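Local coordinates for protein polyphenol oxidase, chloroplastic (Malus domestica, PDB 6ELV) that is the C-terminal domain of an apple catechol oxidase, an enzyme that oxidises mono- and o-diphenols to o-quinones, at residues 63-68 against 128-133. Residues are numbered along the deposited sequence; the frame is centred on the assembly and turned at random.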
ATOM      1  N   LYS A  63     -13.381   0.208   3.770  1.00  8.27           N
ATOM      2  CA  LYS A  63     -12.653  -0.843   3.081  1.00  8.41           C
ATOM      3  C   LYS A  63     -11.892  -0.232   1.924  1.00  7.58           C
ATOM      4  O   LYS A  63     -12.455   0.546   1.145  1.00  7.94           O
ATOM      5  CB  LYS A  63     -13.595  -1.905   2.537  1.00 10.23           C
ATOM      6  CG  LYS A  63     -12.868  -3.025   1.807  1.00 12.43           C
ATOM      7  CD  LYS A  63     -13.793  -4.203   1.606  1.00 15.81           C
ATOM      8  CE  LYS A  63     -13.034  -5.491   1.395  1.00 20.15           C
ATOM      9  NZ  LYS A  63     -12.562  -5.590   0.012  1.00 19.74           N
ATOM     10  N   PHE A  64     -10.624  -0.606   1.803  1.00  7.44           N
ATOM     11  CA  PHE A  64      -9.865  -0.341   0.597  1.00  7.26           C
ATOM     12  C   PHE A  64      -8.974  -1.539   0.312  1.00  6.90           C
ATOM     13  O   PHE A  64      -8.521  -2.233   1.229  1.00  8.18           O
ATOM     14  CB  PHE A  64      -9.083   0.989   0.639  1.00  8.27           C
ATOM     15  CG  PHE A  64      -7.960   1.060   1.651  1.00  8.27           C
ATOM     16  CD1 PHE A  64      -6.688   0.569   1.357  1.00  8.18           C
ATOM     17  CD2 PHE A  64      -8.158   1.698   2.866  1.00  9.19           C
ATOM     18  CE1 PHE A  64      -5.656   0.676   2.268  1.00  9.39           C
ATOM     19  CE2 PHE A  64      -7.133   1.812   3.791  1.00 10.13           C
ATOM     20  CZ  PHE A  64      -5.877   1.299   3.494  1.00  9.91           C
ATOM     21  N   ASP A  65      -8.731  -1.769  -0.971  1.00  7.18           N
ATOM     22  CA  ASP A  65      -7.926  -2.881  -1.437  1.00  7.56           C
ATOM     23  C   ASP A  65      -6.588  -2.364  -1.954  1.00  6.94           C
ATOM     24  O   ASP A  65      -6.481  -1.228  -2.428  1.00  9.03           O
ATOM     25  CB  ASP A  65      -8.667  -3.679  -2.511  1.00  8.15           C
ATOM     26  CG  ASP A  65      -9.988  -4.255  -2.014  1.00  8.75           C
ATOM     27  OD1 ASP A  65     -10.151  -4.496  -0.795  1.00  9.83           O
ATOM     28  OD2 ASP A  65     -10.867  -4.488  -2.859  1.00 11.18           O
ATOM     29  N   VAL A  66      -5.565  -3.203  -1.844  1.00  6.98           N
ATOM     30  CA  VAL A  66      -4.198  -2.831  -2.182  1.00  7.05           C
ATOM     31  C   VAL A  66      -3.677  -3.784  -3.244  1.00  7.03           C
ATOM     32  O   VAL A  66      -3.775  -5.010  -3.083  1.00  7.24           O
ATOM     33  CB  VAL A  66      -3.289  -2.885  -0.943  1.00  7.35           C
ATOM     34  CG1 VAL A  66      -1.884  -2.401  -1.288  1.00  8.36           C
ATOM     35  CG2 VAL A  66      -3.887  -2.070   0.196  1.00  8.91           C
ATOM     36  N   TYR A  67      -3.114  -3.217  -4.310  1.00  6.72           N
ATOM     37  CA  TYR A  67      -2.523  -3.972  -5.407  1.00  7.39           C
ATOM     38  C   TYR A  67      -1.100  -3.483  -5.651  1.00  7.14           C
ATOM     39  O   TYR A  67      -0.746  -2.350  -5.319  1.00  7.44           O
ATOM     40  CB  TYR A  67      -3.339  -3.821  -6.705  1.00  8.38           C
ATOM     41  CG  TYR A  67      -4.723  -4.413  -6.628  1.00  8.09           C
ATOM     42  CD1 TYR A  67      -5.741  -3.779  -5.922  1.00 10.25           C
ATOM     43  CD2 TYR A  67      -5.020  -5.604  -7.272  1.00 10.53           C
ATOM     44  CE1 TYR A  67      -7.005  -4.326  -5.858  1.00 12.52           C
ATOM     45  CE2 TYR A  67      -6.284  -6.154  -7.211  1.00 12.69           C
ATOM     46  CZ  TYR A  67      -7.269  -5.519  -6.489  1.00 13.75           C
ATOM     47  OH  TYR A  67      -8.533  -6.063  -6.423  1.00 19.40           O
ATOM     48  N   VAL A  68      -0.291  -4.336  -6.269  1.00  7.46           N
ATOM     49  CA  VAL A  68       1.085  -3.991  -6.615  1.00  7.35           C
ATOM     50  C   VAL A  68       1.333  -4.364  -8.070  1.00  7.71           C
ATOM     51  O   VAL A  68       0.843  -5.392  -8.547  1.00  8.74           O
ATOM     52  CB  VAL A  68       2.075  -4.727  -5.679  1.00  8.43           C
ATOM     53  CG1 VAL A  68       3.523  -4.447  -6.059  1.00  9.60           C
ATOM     54  CG2 VAL A  68       1.841  -4.311  -4.241  1.00  9.74           C
ATOM     55  N   VAL A 128      -7.324   1.141  -3.711  1.00  7.70           N
ATOM     56  CA  VAL A 128      -8.636   1.131  -4.346  1.00  7.40           C
ATOM     57  C   VAL A 128      -9.690   1.274  -3.263  1.00  7.30           C
ATOM     58  O   VAL A 128     -10.018   0.305  -2.575  1.00  7.71           O
ATOM     59  CB  VAL A 128      -8.860  -0.171  -5.133  1.00  8.75           C
ATOM     60  CG1 VAL A 128     -10.167  -0.100  -5.886  1.00 10.27           C
ATOM     61  CG2 VAL A 128      -7.682  -0.476  -6.080  1.00  9.77           C
ATOM     62  N   PRO A 129     -10.253   2.467  -3.073  1.00  7.35           N
ATOM     63  CA  PRO A 129     -11.291   2.607  -2.056  1.00  7.94           C
ATOM     64  C   PRO A 129     -12.559   1.898  -2.507  1.00  7.56           C
ATOM     65  O   PRO A 129     -12.950   1.962  -3.681  1.00  8.71           O
ATOM     66  CB  PRO A 129     -11.486   4.123  -1.945  1.00  8.76           C
ATOM     67  CG  PRO A 129     -11.136   4.630  -3.310  1.00  8.86           C
ATOM     68  CD  PRO A 129      -9.990   3.736  -3.779  1.00  8.37           C
ATOM     69  N   LYS A 130     -13.187   1.211  -1.564  1.00  8.20           N
ATOM     70  CA  LYS A 130     -14.450   0.523  -1.792  1.00  9.79           C
ATOM     71  C   LYS A 130     -15.602   1.167  -1.045  1.00  9.24           C
ATOM     72  O   LYS A 130     -16.685   1.326  -1.610  1.00 11.82           O
ATOM     73  CB  LYS A 130     -14.327  -0.961  -1.421  1.00 10.42           C
ATOM     74  CG  LYS A 130     -13.228  -1.694  -2.187  1.00 12.44           C
ATOM     75  CD  LYS A 130     -13.467  -1.648  -3.682  1.00 15.79           C
ATOM     76  CE  LYS A 130     -14.674  -2.471  -4.079  1.00 23.06           C
ATOM     77  NZ  LYS A 130     -14.697  -2.737  -5.545  1.00 27.45           N
ATOM     78  N   PHE A 131     -15.386   1.551   0.206  1.00  9.28           N
ATOM     79  CA  PHE A 131     -16.370   2.338   0.924  1.00 10.97           C
ATOM     80  C   PHE A 131     -15.695   3.021   2.099  1.00  9.01           C
ATOM     81  O   PHE A 131     -14.685   2.545   2.624  1.00  9.34           O
ATOM     82  CB  PHE A 131     -17.629   1.551   1.320  1.00 14.19           C
ATOM     83  CG  PHE A 131     -17.359   0.244   1.989  1.00 14.05           C
ATOM     84  CD1 PHE A 131     -17.065   0.194   3.344  1.00 14.48           C
ATOM     85  CD2 PHE A 131     -17.436  -0.945   1.273  1.00 14.81           C
ATOM     86  CE1 PHE A 131     -16.836  -1.024   3.984  1.00 15.86           C
ATOM     87  CE2 PHE A 131     -17.221  -2.165   1.908  1.00 15.46           C
ATOM     88  CZ  PHE A 131     -16.927  -2.204   3.268  1.00 16.31           C
ATOM     89  N   GLY A 132     -16.258   4.160   2.477  1.00  9.26           N
ATOM     90  CA  GLY A 132     -15.831   4.907   3.635  1.00  9.95           C
ATOM     91  C   GLY A 132     -14.780   5.959   3.353  1.00  9.28           C
ATOM     92  O   GLY A 132     -13.832   5.709   2.604  1.00 11.80           O
ATOM     93  N   ALA A 133     -14.921   7.123   3.976  1.00 10.09           N
ATOM     94  CA  ALA A 133     -13.907   8.166   3.899  1.00 10.53           C
ATOM     95  C   ALA A 133     -12.719   7.784   4.767  1.00  9.14           C
ATOM     96  O   ALA A 133     -12.883   7.461   5.944  1.00 11.31           O
ATOM     97  CB  ALA A 133     -14.491   9.483   4.399  1.00 13.06           C
TER
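The phenyl ring of F131 lies against the aliphatic start of K63 in a CH-pi contact: K63 CB sits over one ring face, 3.7 Å from the centroid and displaced toward the rim, where F131 CZ is the closest atom. F131 CG stands between its backbone N and carbonyl carbon (chi1 49°), on the side nearer K63. The K63 chain stays extended until a bend at chi4 (-80°) brings NZ to D65. K63 NZ forms a salt bridge with D65 OD1 (2.8 Å), using the syn lone pair of that oxygen; OD1 is also hydrogen-bonded to S86 OG of strand 82-89. K130 runs beside K63, pointing the same way, and its folded chain passes D65 obliquely, with K130 CG 3.7 Å from D65 OD2. The two ammonium groups remain apart.

K130 comes to lie beside K63 because K130 and F131 both stand opposite K63 in a classic beta bulge within the antiparallel pairing of strands 62-70 and 122-131. K63 O accepts from K130 N at 2.9 Å and, in its carbonyl plane, from F131 N at 3.2 Å, while K63 N donates to F131 O. Past the bulge, D65 and V128 form a hydrogen-bonded pair joined by two backbone bonds. V128 CG2 meets the Y67 ring obliquely, 3.8 Å from CD1. On the other face of the sheet, F64 CB packs against P129 CA, while the F64 ring leads away toward F87, L21 and I54, the last on strand 48-57 of the second sheet.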